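Local coordinates for Rod shape determining protein RodA (Thermus thermophilus, PDB 6BAR) that probably polymerises lipid-linked disaccharide precursors into peptidoglycan strands, a membrane-embedded step that cell wall elongation depends on, at residues P71-S76 against L112-A117; A121-P126 against R293-L298; P142-L147 against L157-G162; D255-V260 against P330-G335; L279-L284 against G305-Q310. One frame throughout, in Å; residues are numbered along the deposited sequence.

Contact 1: residues P71-S76 against L112-A117; sequences PLYGAS and LGLLLA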
# COMPACT_ATOMS: atom_id res chain seq x y z
N PRO A 71 -5.52 2.84 -18.60
CA PRO A 71 -6.40 1.65 -18.56
C PRO A 71 -6.51 1.01 -17.19
O PRO A 71 -7.61 0.61 -16.79
CB PRO A 71 -5.76 0.70 -19.58
CG PRO A 71 -5.04 1.59 -20.51
CD PRO A 71 -4.51 2.71 -19.66
N LEU A 72 -5.41 0.91 -16.44
CA LEU A 72 -5.53 0.32 -15.10
C LEU A 72 -6.39 1.19 -14.19
O LEU A 72 -7.17 0.66 -13.39
CB LEU A 72 -4.14 0.09 -14.50
CG LEU A 72 -3.31 -0.98 -15.22
CD1 LEU A 72 -2.00 -1.25 -14.49
CD2 LEU A 72 -4.09 -2.27 -15.43
N TYR A 73 -6.30 2.52 -14.32
CA TYR A 73 -7.13 3.42 -13.53
C TYR A 73 -8.61 3.23 -13.86
O TYR A 73 -9.46 3.15 -12.96
CB TYR A 73 -6.70 4.86 -13.77
CG TYR A 73 -7.63 5.91 -13.18
CD1 TYR A 73 -7.53 6.27 -11.85
CD2 TYR A 73 -8.58 6.55 -13.97
CE1 TYR A 73 -8.37 7.23 -11.31
CE2 TYR A 73 -9.41 7.51 -13.44
CZ TYR A 73 -9.30 7.85 -12.11
OH TYR A 73 -10.13 8.81 -11.58
N GLY A 74 -8.94 3.18 -15.15
CA GLY A 74 -10.32 2.94 -15.52
C GLY A 74 -10.84 1.61 -15.02
O GLY A 74 -11.99 1.50 -14.58
N ALA A 75 -10.01 0.56 -15.09
CA ALA A 75 -10.45 -0.76 -14.65
C ALA A 75 -10.64 -0.81 -13.14
O ALA A 75 -11.54 -1.50 -12.64
CB ALA A 75 -9.45 -1.82 -15.10
N SER A 76 -9.81 -0.08 -12.39
CA SER A 76 -10.03 -0.02 -10.96
C SER A 76 -11.28 0.79 -10.63
O SER A 76 -12.00 0.46 -9.68
CB SER A 76 -8.81 0.56 -10.26
OG SER A 76 -8.42 1.81 -10.81
N LEU A 112 -2.90 1.36 -6.92
CA LEU A 112 -1.85 1.31 -7.94
C LEU A 112 -2.26 2.07 -9.21
O LEU A 112 -1.46 2.84 -9.76
CB LEU A 112 -1.47 -0.14 -8.26
CG LEU A 112 -0.94 -0.92 -7.04
CD1 LEU A 112 -0.54 -2.36 -7.38
CD2 LEU A 112 0.21 -0.18 -6.36
N GLY A 113 -3.49 1.88 -9.67
CA GLY A 113 -3.95 2.57 -10.86
C GLY A 113 -3.95 4.08 -10.71
O GLY A 113 -3.54 4.80 -11.62
N LEU A 114 -4.40 4.58 -9.56
CA LEU A 114 -4.40 6.03 -9.35
C LEU A 114 -2.99 6.57 -9.23
O LEU A 114 -2.70 7.65 -9.76
CB LEU A 114 -5.21 6.40 -8.10
CG LEU A 114 -5.35 7.91 -7.88
CD1 LEU A 114 -5.95 8.58 -9.10
CD2 LEU A 114 -6.18 8.22 -6.65
N LEU A 115 -2.09 5.85 -8.56
CA LEU A 115 -0.70 6.30 -8.49
C LEU A 115 -0.10 6.42 -9.89
O LEU A 115 0.49 7.45 -10.23
CB LEU A 115 0.13 5.36 -7.61
CG LEU A 115 -0.05 5.51 -6.10
CD1 LEU A 115 0.78 4.50 -5.33
CD2 LEU A 115 0.30 6.93 -5.66
N LEU A 116 -0.29 5.39 -10.72
CA LEU A 116 0.24 5.43 -12.09
C LEU A 116 -0.41 6.55 -12.91
O LEU A 116 0.29 7.31 -13.59
CB LEU A 116 0.03 4.08 -12.78
CG LEU A 116 1.00 2.99 -12.32
CD1 LEU A 116 0.68 1.65 -12.97
CD2 LEU A 116 2.42 3.42 -12.64
N ALA A 117 -1.74 6.66 -12.85
CA ALA A 117 -2.44 7.65 -13.66
C ALA A 117 -2.03 9.07 -13.27
O ALA A 117 -1.78 9.91 -14.14
CB ALA A 117 -3.95 7.47 -13.51
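Tyr73 and Leu114 lie side by side on two neighbouring helices, their side chains pointing the same way. The ring carbon CE1 of Tyr73 reaches CD1 of Leu114 at 3.5 Å. Nearer the backbone, Tyr73 CB rests against Ala117 CB at 3.8 Å, where a methyl is small enough to leave space for the base of the tyrosine. With CG anti to the backbone N in both (chi1 171° in Tyr73), the two side chains leave their helices in the same direction. Gly113 makes the approach possible: its CA lies 4.2 Å from the CA of Tyr73. The axes of the two short segments approach to 7.8 Å, at 144° between their directions, more antiparallel than parallel. A side chain on Gly113 would point into helix 71-76. Beyond the glycine, Leu72 CD1 meets Leu116 CD1 at 4.2 Å. An alanine at Tyr73 would probably open a gap beside Leu114 and leave the carbonyl O of Leu139 without the hydroxyl that bonds to it. The tyrosine thus ties helix 69-86 to helix 131-148, while Leu114 also packs on helix 153-170 and Leu116 on Phe299 of helix 294-319.

Contact 2: residues A121-P126 against R293-L298; sequences ALEGRP and RLSDRL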
# COMPACT_ATOMS: atom_id res chain seq x y z
N ALA A 121 -0.03 11.63 -15.73
CA ALA A 121 -0.66 12.89 -16.11
C ALA A 121 -0.01 14.10 -15.47
O ALA A 121 -0.33 15.23 -15.86
CB ALA A 121 -2.16 12.86 -15.76
N LEU A 122 0.90 13.93 -14.50
CA LEU A 122 1.49 15.09 -13.84
C LEU A 122 2.99 15.23 -14.11
O LEU A 122 3.72 15.74 -13.25
CB LEU A 122 1.22 15.06 -12.33
CG LEU A 122 -0.12 15.64 -11.83
CD1 LEU A 122 -0.18 15.66 -10.31
CD2 LEU A 122 -0.36 17.04 -12.39
N GLU A 123 3.47 14.84 -15.29
CA GLU A 123 4.88 15.04 -15.62
C GLU A 123 5.12 16.10 -16.69
O GLU A 123 6.28 16.37 -17.03
CB GLU A 123 5.54 13.72 -16.03
CG GLU A 123 5.20 13.21 -17.42
CD GLU A 123 5.80 11.84 -17.68
OE1 GLU A 123 5.07 10.96 -18.19
OE2 GLU A 123 6.99 11.64 -17.35
N GLY A 124 4.06 16.71 -17.23
CA GLY A 124 4.24 17.87 -18.09
C GLY A 124 4.35 19.14 -17.27
O GLY A 124 3.37 19.56 -16.66
N ARG A 125 5.54 19.76 -17.25
CA ARG A 125 5.82 20.82 -16.28
C ARG A 125 4.86 22.00 -16.38
O ARG A 125 4.33 22.43 -15.34
CB ARG A 125 7.28 21.27 -16.42
N PRO A 126 4.58 22.58 -17.55
CA PRO A 126 3.58 23.65 -17.61
C PRO A 126 2.16 23.09 -17.62
O PRO A 126 1.87 22.08 -18.26
CB PRO A 126 3.90 24.37 -18.93
CG PRO A 126 5.25 23.84 -19.36
CD PRO A 126 5.28 22.44 -18.84
N ARG A 293 13.44 10.46 -14.63
CA ARG A 293 12.08 10.77 -15.03
C ARG A 293 11.27 11.28 -13.84
O ARG A 293 11.40 10.78 -12.72
CB ARG A 293 11.41 9.54 -15.65
CG ARG A 293 12.03 9.05 -16.96
CD ARG A 293 12.34 7.55 -16.92
NE ARG A 293 11.83 6.83 -18.10
CZ ARG A 293 12.13 5.56 -18.39
NH1 ARG A 293 12.94 4.87 -17.61
NH2 ARG A 293 11.61 4.99 -19.48
N LEU A 294 10.44 12.30 -14.08
CA LEU A 294 9.66 12.88 -13.00
C LEU A 294 8.49 11.99 -12.60
O LEU A 294 8.15 11.88 -11.42
CB LEU A 294 9.16 14.27 -13.39
CG LEU A 294 8.33 14.96 -12.32
CD1 LEU A 294 9.11 15.01 -11.02
CD2 LEU A 294 7.97 16.36 -12.78
N SER A 295 7.86 11.35 -13.59
CA SER A 295 6.76 10.44 -13.31
C SER A 295 7.19 9.32 -12.38
O SER A 295 6.44 8.93 -11.48
CB SER A 295 6.20 9.88 -14.62
OG SER A 295 7.23 9.41 -15.46
N ASP A 296 8.42 8.81 -12.56
CA ASP A 296 8.89 7.77 -11.65
C ASP A 296 9.09 8.30 -10.24
O ASP A 296 8.70 7.64 -9.27
CB ASP A 296 10.19 7.15 -12.17
CG ASP A 296 9.98 6.31 -13.41
OD1 ASP A 296 9.00 6.57 -14.13
OD2 ASP A 296 10.79 5.39 -13.65
N ARG A 297 9.71 9.47 -10.11
CA ARG A 297 9.83 10.09 -8.79
C ARG A 297 8.47 10.16 -8.11
O ARG A 297 8.31 9.74 -6.96
CB ARG A 297 10.46 11.48 -8.91
N LEU A 298 7.47 10.67 -8.84
CA LEU A 298 6.13 10.80 -8.27
C LEU A 298 5.55 9.44 -7.88
O LEU A 298 4.98 9.30 -6.80
CB LEU A 298 5.21 11.50 -9.26
CG LEU A 298 5.55 12.95 -9.60
CD1 LEU A 298 4.45 13.55 -10.45
CD2 LEU A 298 5.76 13.76 -8.32
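Glu123 reaches from the loop after helix 106-121 to Ser295, in the first turn of helix 294-319, and the hydroxyl there donates a hydrogen bond to its carboxylate. Ser295 OG lies 2.9 Å from Glu123 OE2 and meets that oxygen from above the carboxylate plane, 51° out of it. The glutamate takes the crowded position at its first torsion, CG between the backbone N and the carbonyl carbon (chi1 75°), and its chain is extended beyond CG, a shape long enough to bridge loop and helix. Its CB also sits 4.1 Å from CB of Ser295, so aliphatic as well as polar atoms meet. Serine suits the place because its short side chain brings a donor up without filling the space the glutamate needs.

Leu122 supplies the apolar half. Its CB packs on CD1 of Leu298 at 4.0 Å, and the same methyl lies 3.6 Å from the carbonyl O of Leu122. That oxygen accepts a hydrogen bond from Arg170 of helix 153-170, so it is satisfied. Leu294 CD2 adds a looser touch, 4.4 Å from Glu123 CA.

An alanine at Glu123 would take this acceptor from Ser295 OG, keeping only the contacts of CB, and would probably leave the loop less firmly held to the helix. The chemistry sets a carboxylate, probably charged, at the start of a helix, whose dipole would favour that charge, as would Arg293 from a distance, its NE 6.9 Å from Glu123 OE2; Asp296, with OD1 6.3 Å from the same oxygen, would work against it, though its own salt bridge to Arg62 probably softens that effect.

Contact 3: residues P142-L147 against L157-G162; sequences PVVGLL and LVVLFG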
# COMPACT_ATOMS: atom_id res chain seq x y z
N PRO A 142 -13.55 10.26 -8.00
CA PRO A 142 -14.28 9.00 -8.25
C PRO A 142 -13.79 7.85 -7.39
O PRO A 142 -14.61 7.08 -6.87
CB PRO A 142 -14.03 8.75 -9.75
CG PRO A 142 -13.78 10.10 -10.31
CD PRO A 142 -12.99 10.81 -9.25
N VAL A 143 -12.48 7.74 -7.18
CA VAL A 143 -11.95 6.64 -6.37
C VAL A 143 -12.36 6.80 -4.91
O VAL A 143 -12.88 5.86 -4.30
CB VAL A 143 -10.42 6.55 -6.52
CG1 VAL A 143 -9.88 5.36 -5.74
CG2 VAL A 143 -10.04 6.44 -7.98
N VAL A 144 -12.15 7.98 -4.33
CA VAL A 144 -12.47 8.17 -2.91
C VAL A 144 -13.98 8.05 -2.69
O VAL A 144 -14.43 7.51 -1.67
CB VAL A 144 -11.92 9.52 -2.42
CG1 VAL A 144 -12.70 10.01 -1.21
CG2 VAL A 144 -10.45 9.38 -2.06
N GLY A 145 -14.77 8.54 -3.64
CA GLY A 145 -16.22 8.44 -3.51
C GLY A 145 -16.71 7.00 -3.59
O GLY A 145 -17.55 6.58 -2.80
N LEU A 146 -16.18 6.22 -4.54
CA LEU A 146 -16.54 4.81 -4.59
C LEU A 146 -15.94 4.03 -3.43
O LEU A 146 -16.41 2.92 -3.14
CB LEU A 146 -16.12 4.19 -5.92
CG LEU A 146 -17.17 4.25 -7.03
CD1 LEU A 146 -17.58 5.68 -7.32
CD2 LEU A 146 -16.62 3.59 -8.28
N LEU A 147 -14.92 4.56 -2.78
CA LEU A 147 -14.42 3.92 -1.56
C LEU A 147 -15.30 4.25 -0.36
O LEU A 147 -15.37 3.45 0.57
CB LEU A 147 -12.97 4.32 -1.29
CG LEU A 147 -11.84 3.63 -2.07
CD1 LEU A 147 -10.47 4.21 -1.70
CD2 LEU A 147 -11.86 2.11 -1.85
N LEU A 157 -8.54 6.95 3.13
CA LEU A 157 -7.46 7.73 3.73
C LEU A 157 -6.13 7.44 3.06
O LEU A 157 -5.36 8.36 2.76
CB LEU A 157 -7.37 7.46 5.23
CG LEU A 157 -8.46 8.09 6.08
CD1 LEU A 157 -8.21 7.77 7.54
CD2 LEU A 157 -8.52 9.59 5.86
N VAL A 158 -5.83 6.15 2.84
CA VAL A 158 -4.57 5.79 2.18
C VAL A 158 -4.49 6.43 0.81
O VAL A 158 -3.48 7.06 0.45
CB VAL A 158 -4.43 4.26 2.08
CG1 VAL A 158 -3.15 3.90 1.36
CG2 VAL A 158 -4.45 3.65 3.46
N VAL A 159 -5.55 6.29 0.02
CA VAL A 159 -5.57 6.85 -1.33
C VAL A 159 -5.37 8.36 -1.30
O VAL A 159 -4.51 8.90 -2.00
CB VAL A 159 -6.88 6.47 -2.04
CG1 VAL A 159 -7.07 7.31 -3.29
CG2 VAL A 159 -6.88 4.98 -2.38
N LEU A 160 -6.17 9.05 -0.49
CA LEU A 160 -6.10 10.51 -0.44
C LEU A 160 -4.72 10.97 0.01
O LEU A 160 -4.17 11.92 -0.56
CB LEU A 160 -7.18 11.05 0.49
CG LEU A 160 -7.43 12.56 0.45
CD1 LEU A 160 -7.58 13.06 -0.98
CD2 LEU A 160 -8.67 12.91 1.26
N PHE A 161 -4.14 10.31 1.01
CA PHE A 161 -2.84 10.72 1.49
C PHE A 161 -1.76 10.46 0.45
O PHE A 161 -0.82 11.25 0.31
CB PHE A 161 -2.51 10.02 2.79
CG PHE A 161 -1.15 10.33 3.29
CD1 PHE A 161 -0.92 11.49 4.01
CD2 PHE A 161 -0.08 9.50 3.01
CE1 PHE A 161 0.33 11.79 4.47
CE2 PHE A 161 1.18 9.80 3.45
CZ PHE A 161 1.39 10.95 4.19
N GLY A 162 -1.86 9.35 -0.27
CA GLY A 162 -0.97 9.14 -1.40
C GLY A 162 -1.04 10.28 -2.40
O GLY A 162 -0.01 10.84 -2.79
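The backbone N of Leu147 is bonded to the carbonyl O of Val143 at 2.9 Å and, weakly, to that of Val144 as well, and all three residues of this turn reach across to helix 157-162. The helical turn sets Val143 and Leu147 one above the other, and Val159 comes up to them and to Val144. Its two methyls divide the work. CG1, anti to the backbone N (chi1 166°), lies 4.1 Å from CG2 of Val144 and 4.2 Å from CG1 of Val143. CG2, anti to the carbonyl carbon, meets CD1 of Leu147 at 3.7 Å.

Val144 and Val159 slide past each other in opposite directions, while Leu147 and Val159 cross obliquely. A beta-branched residue suits the centre because it offers two methyls close to its own backbone, enough to touch three neighbours without a long, flexible chain. Val144 CG2 also borders CB of Leu160, but at 4.5 Å this is a loose edge.

The segments run antiparallel at 164°, with their axes 9.8 Å apart, a spacing that branched side chains fill. Helix 106-121 lies alongside: Val143 packs on Ala110, Leu147 on Leu107 and Val159 on Leu114. Helices 131-148 and 153-170 follow each other with a short connection, so this apolar seam is typical of a helical hairpin in a polytopic membrane protein, here part of the helical bundle of the SEDS family.

Contact 4: residues D255-V260 against P330-G335; sequences DFVFSV and PLFSYG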
# COMPACT_ATOMS: atom_id res chain seq x y z
N ASP A 255 -5.89 -6.18 14.92
CA ASP A 255 -4.56 -6.03 15.50
C ASP A 255 -4.13 -7.24 16.32
O ASP A 255 -3.27 -7.10 17.20
CB ASP A 255 -4.49 -4.75 16.35
CG ASP A 255 -5.60 -4.66 17.40
OD1 ASP A 255 -5.60 -5.45 18.37
OD2 ASP A 255 -6.47 -3.77 17.28
N PHE A 256 -4.68 -8.43 16.04
CA PHE A 256 -4.32 -9.63 16.81
C PHE A 256 -2.95 -10.18 16.44
O PHE A 256 -2.52 -11.17 17.04
CB PHE A 256 -5.40 -10.71 16.65
CG PHE A 256 -5.29 -11.55 15.39
CD1 PHE A 256 -5.67 -11.05 14.16
CD2 PHE A 256 -4.88 -12.88 15.46
CE1 PHE A 256 -5.60 -11.83 13.01
CE2 PHE A 256 -4.81 -13.67 14.32
CZ PHE A 256 -5.17 -13.14 13.10
N VAL A 257 -2.26 -9.54 15.49
CA VAL A 257 -0.91 -9.92 15.10
C VAL A 257 0.07 -8.93 15.71
O VAL A 257 1.22 -9.28 16.02
CB VAL A 257 -0.77 -9.97 13.56
CG1 VAL A 257 0.57 -10.58 13.15
CG2 VAL A 257 -1.93 -10.75 12.96
N PHE A 258 -0.38 -7.69 15.92
CA PHE A 258 0.50 -6.66 16.44
C PHE A 258 0.36 -6.47 17.95
O PHE A 258 1.34 -6.15 18.63
CB PHE A 258 0.25 -5.33 15.73
CG PHE A 258 1.10 -4.21 16.23
CD1 PHE A 258 2.41 -4.07 15.80
CD2 PHE A 258 0.60 -3.30 17.14
CE1 PHE A 258 3.20 -3.04 16.26
CE2 PHE A 258 1.38 -2.27 17.61
CZ PHE A 258 2.68 -2.14 17.17
N SER A 259 -0.85 -6.66 18.49
CA SER A 259 -1.04 -6.55 19.93
C SER A 259 -0.29 -7.65 20.67
O SER A 259 0.10 -7.45 21.83
CB SER A 259 -2.54 -6.60 20.28
OG SER A 259 -3.11 -7.85 19.93
N VAL A 260 -0.07 -8.79 20.03
CA VAL A 260 0.69 -9.89 20.62
C VAL A 260 2.19 -9.67 20.45
O VAL A 260 2.97 -9.99 21.36
CB VAL A 260 0.24 -11.22 19.98
CG1 VAL A 260 0.92 -12.40 20.66
CG2 VAL A 260 -1.28 -11.36 20.07
N PRO A 330 1.43 -3.47 6.64
CA PRO A 330 1.85 -4.10 5.38
C PRO A 330 3.01 -5.06 5.56
O PRO A 330 3.99 -4.77 6.26
CB PRO A 330 2.22 -2.90 4.50
CG PRO A 330 2.41 -1.74 5.45
CD PRO A 330 1.47 -2.00 6.58
N LEU A 331 2.89 -6.23 4.91
CA LEU A 331 3.89 -7.31 4.91
C LEU A 331 3.96 -8.03 6.25
O LEU A 331 4.58 -9.10 6.35
CB LEU A 331 5.28 -6.78 4.54
CG LEU A 331 5.52 -6.15 3.17
CD1 LEU A 331 6.87 -5.46 3.14
CD2 LEU A 331 5.44 -7.21 2.08
N PHE A 332 3.34 -7.48 7.30
CA PHE A 332 3.47 -7.99 8.66
C PHE A 332 2.17 -8.56 9.21
O PHE A 332 2.16 -9.68 9.74
CB PHE A 332 3.97 -6.88 9.59
CG PHE A 332 4.30 -7.35 10.97
CD1 PHE A 332 5.50 -7.99 11.23
CD2 PHE A 332 3.41 -7.16 12.03
CE1 PHE A 332 5.81 -8.43 12.50
CE2 PHE A 332 3.72 -7.59 13.30
CZ PHE A 332 4.92 -8.24 13.54
N SER A 333 1.07 -7.82 9.12
CA SER A 333 -0.18 -8.30 9.69
C SER A 333 -0.77 -9.41 8.82
O SER A 333 -0.40 -9.60 7.66
CB SER A 333 -1.18 -7.15 9.82
OG SER A 333 -2.37 -7.58 10.46
N TYR A 334 -1.71 -10.15 9.41
CA TYR A 334 -2.33 -11.27 8.73
C TYR A 334 -3.28 -10.79 7.64
O TYR A 334 -4.01 -9.82 7.81
CB TYR A 334 -3.10 -12.15 9.73
CG TYR A 334 -3.92 -13.22 9.06
CD1 TYR A 334 -3.33 -14.39 8.60
CD2 TYR A 334 -5.29 -13.05 8.86
CE1 TYR A 334 -4.07 -15.37 7.97
CE2 TYR A 334 -6.03 -14.03 8.23
CZ TYR A 334 -5.42 -15.18 7.79
OH TYR A 334 -6.16 -16.16 7.17
N GLY A 335 -3.27 -11.50 6.51
CA GLY A 335 -4.07 -11.11 5.36
C GLY A 335 -3.41 -11.45 4.03
O GLY A 335 -2.39 -10.86 3.66
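Val257 fills the dense part of this contact, where its two methyls lie against the backbone and side chains of residues Phe332, Ser333 and Tyr334. CG2 is 3.6 Å from the backbone N of Tyr334 and 3.7 Å from its CB, the valine and tyrosine side chains crossing at about a right angle. CG1, anti to the backbone N (chi1 -171°), lies 3.9 Å from the carbonyl O of Phe332. The Phe332 ring lies beside Val257, CE2 4.3 Å from CG1, and packs edge-to-face with Trp261. A compact branched residue suits this turning chain.

The looser side is aromatic and partly exposed. Phe256 meets Tyr334 through the far end of its ring, CZ lying 4.1 Å from Tyr334 CB. One face of the Phe256 ring is covered from within its own segment: CG2 of Val257 stands 3.8 Å above it, over the centre; Ala34 touches this side chain too. The tyrosine ring leads away to Leu39 and Arg42 of helix 39-56.

No hydrogen bond spans the two segments, so the contact is mainly van der Waals. The Ser259 bonds to Asp255 O, from N and OG, shape segment 255-260 itself, and Asn29 of helix 13-30, bonded to Val257 O, probably helps to fix Val257.

Contact 5: residues L279-L284 against G305-Q310; sequences LLLARL and GMLGFQ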
# COMPACT_ATOMS: atom_id res chain seq x y z
N LEU A 279 13.61 2.20 7.84
CA LEU A 279 14.60 1.92 6.80
C LEU A 279 13.92 1.63 5.46
O LEU A 279 14.44 2.01 4.41
CB LEU A 279 15.48 0.74 7.20
CG LEU A 279 16.33 0.97 8.44
CD1 LEU A 279 17.37 -0.13 8.58
CD2 LEU A 279 16.98 2.33 8.38
N LEU A 280 12.77 0.95 5.48
CA LEU A 280 12.07 0.69 4.23
C LEU A 280 11.57 1.99 3.59
O LEU A 280 11.73 2.21 2.38
CB LEU A 280 10.92 -0.28 4.46
CG LEU A 280 10.14 -0.67 3.21
CD1 LEU A 280 10.20 -2.18 2.94
CD2 LEU A 280 8.70 -0.20 3.34
N LEU A 281 10.96 2.87 4.39
CA LEU A 281 10.51 4.15 3.84
C LEU A 281 11.70 5.00 3.38
O LEU A 281 11.61 5.70 2.36
CB LEU A 281 9.67 4.91 4.88
CG LEU A 281 8.39 4.25 5.41
CD1 LEU A 281 7.71 5.13 6.44
CD2 LEU A 281 7.41 3.88 4.29
N ALA A 282 12.83 4.92 4.09
CA ALA A 282 14.03 5.64 3.68
C ALA A 282 14.55 5.14 2.34
O ALA A 282 14.90 5.94 1.47
CB ALA A 282 15.12 5.51 4.75
N ARG A 283 14.63 3.82 2.16
CA ARG A 283 15.12 3.30 0.89
C ARG A 283 14.16 3.61 -0.24
O ARG A 283 14.60 3.87 -1.37
CB ARG A 283 15.37 1.79 0.99
CG ARG A 283 16.83 1.42 1.30
CD ARG A 283 17.81 2.02 0.29
NE ARG A 283 19.21 1.76 0.64
CZ ARG A 283 19.94 0.76 0.14
NH1 ARG A 283 21.20 0.61 0.52
NH2 ARG A 283 19.40 -0.08 -0.72
N LEU A 284 12.85 3.62 0.03
CA LEU A 284 11.89 4.00 -1.00
C LEU A 284 12.09 5.45 -1.44
O LEU A 284 12.17 5.74 -2.64
CB LEU A 284 10.46 3.78 -0.51
CG LEU A 284 9.97 2.33 -0.50
CD1 LEU A 284 8.59 2.23 0.12
CD2 LEU A 284 9.96 1.77 -1.91
N GLY A 305 4.54 6.91 0.44
CA GLY A 305 3.59 7.62 1.29
C GLY A 305 2.46 6.72 1.76
O GLY A 305 2.15 6.65 2.95
N MET A 306 1.82 6.03 0.82
CA MET A 306 0.72 5.14 1.19
C MET A 306 1.18 4.08 2.20
O MET A 306 0.47 3.79 3.18
CB MET A 306 0.15 4.48 -0.06
CG MET A 306 -0.61 5.45 -0.96
SD MET A 306 -1.41 4.65 -2.35
CE MET A 306 -2.52 5.95 -2.87
N LEU A 307 2.36 3.51 1.98
CA LEU A 307 2.85 2.47 2.88
C LEU A 307 3.09 3.03 4.29
O LEU A 307 2.55 2.50 5.28
CB LEU A 307 4.13 1.87 2.30
CG LEU A 307 4.44 0.41 2.62
CD1 LEU A 307 5.33 -0.16 1.54
CD2 LEU A 307 5.12 0.31 3.97
N GLY A 308 3.91 4.08 4.38
CA GLY A 308 4.13 4.72 5.67
C GLY A 308 2.84 5.15 6.35
O GLY A 308 2.74 5.11 7.57
N PHE A 309 1.84 5.56 5.56
CA PHE A 309 0.59 6.02 6.16
C PHE A 309 -0.18 4.88 6.78
O PHE A 309 -0.75 5.04 7.87
CB PHE A 309 -0.27 6.74 5.12
CG PHE A 309 -1.52 7.35 5.68
CD1 PHE A 309 -1.48 8.57 6.34
CD2 PHE A 309 -2.74 6.70 5.56
CE1 PHE A 309 -2.64 9.13 6.86
CE2 PHE A 309 -3.90 7.26 6.08
CZ PHE A 309 -3.85 8.48 6.73
N GLN A 310 -0.23 3.72 6.12
CA GLN A 310 -0.85 2.56 6.77
C GLN A 310 -0.13 2.21 8.07
O GLN A 310 -0.77 1.91 9.09
CB GLN A 310 -0.88 1.36 5.84
CG GLN A 310 -1.73 1.59 4.62
CD GLN A 310 -2.18 0.31 3.98
OE1 GLN A 310 -2.47 0.26 2.79
NE2 GLN A 310 -2.26 -0.76 4.78
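In the antiparallel hairpin of transmembrane helices 266-288 and 294-319, Leu280, Leu281 and Leu284 line one side and Leu307 and Gly308 the other. Leu280 and Leu307 cross at about a right angle. CD2 of Leu280 sits between the two branches of its partner, 3.7 Å from Leu307 CD2 and 3.8 Å from Leu307 CD1, so one methyl faces a fork. CG of Leu307 is anti to its backbone N (chi1 -150°), which sends CG toward helix 266-288.

Leu281 works differently, for it lies against backbone rather than against a side chain. Its CD2 reaches the N of Gly308 at 3.5 Å, and CD1 lies 3.7 Å from the CA of the same glycine. With no side chain of its own, Gly308 lets the leucine methyls lie directly on the backbone.

Within this hairpin, a leucine lies over a glycine while branched side chains fill the rest of the space between the helices. The two segments run at 166°, nearly antiparallel, with their axes 10.2 Å apart. Leu284, one turn beyond Leu280, adds a wider contact of 4.3 Å between its CD1 and CD1 of Leu307.

Helix 13-30 borders the same side chains, with Leu280 packing on Leu15 and Val19. On the far side of helix 294-319, Phe309 turns away from the hairpin and stacks its ring on Phe161 of helix 153-170.

How the contacts relate
Contacts 1, 3 and 5 form a continuous apolar block. Leu114 CD2 of contact 1 lies 3.6 Å from Val159 CG1 of contact 3, Val159 CA is 3.5 Å from Met306 CE of contact 5, and Leu115 CD1 is 3.7 Å from Met306 SD. Contact 4 joins where Pro330 CG meets Leu307 CD2 at 3.7 Å, and closes a loop around contact 5. Contact 2 touches none of the others but follows contact 1 on the chain, their centres about 16 Å apart; its centre is about 35 Å from that of contact 4. Bound monoolein touches Leu112 of contact 1, and lipid lies about 7 Å from the side chains of Leu72 and, in contact 4, Tyr334.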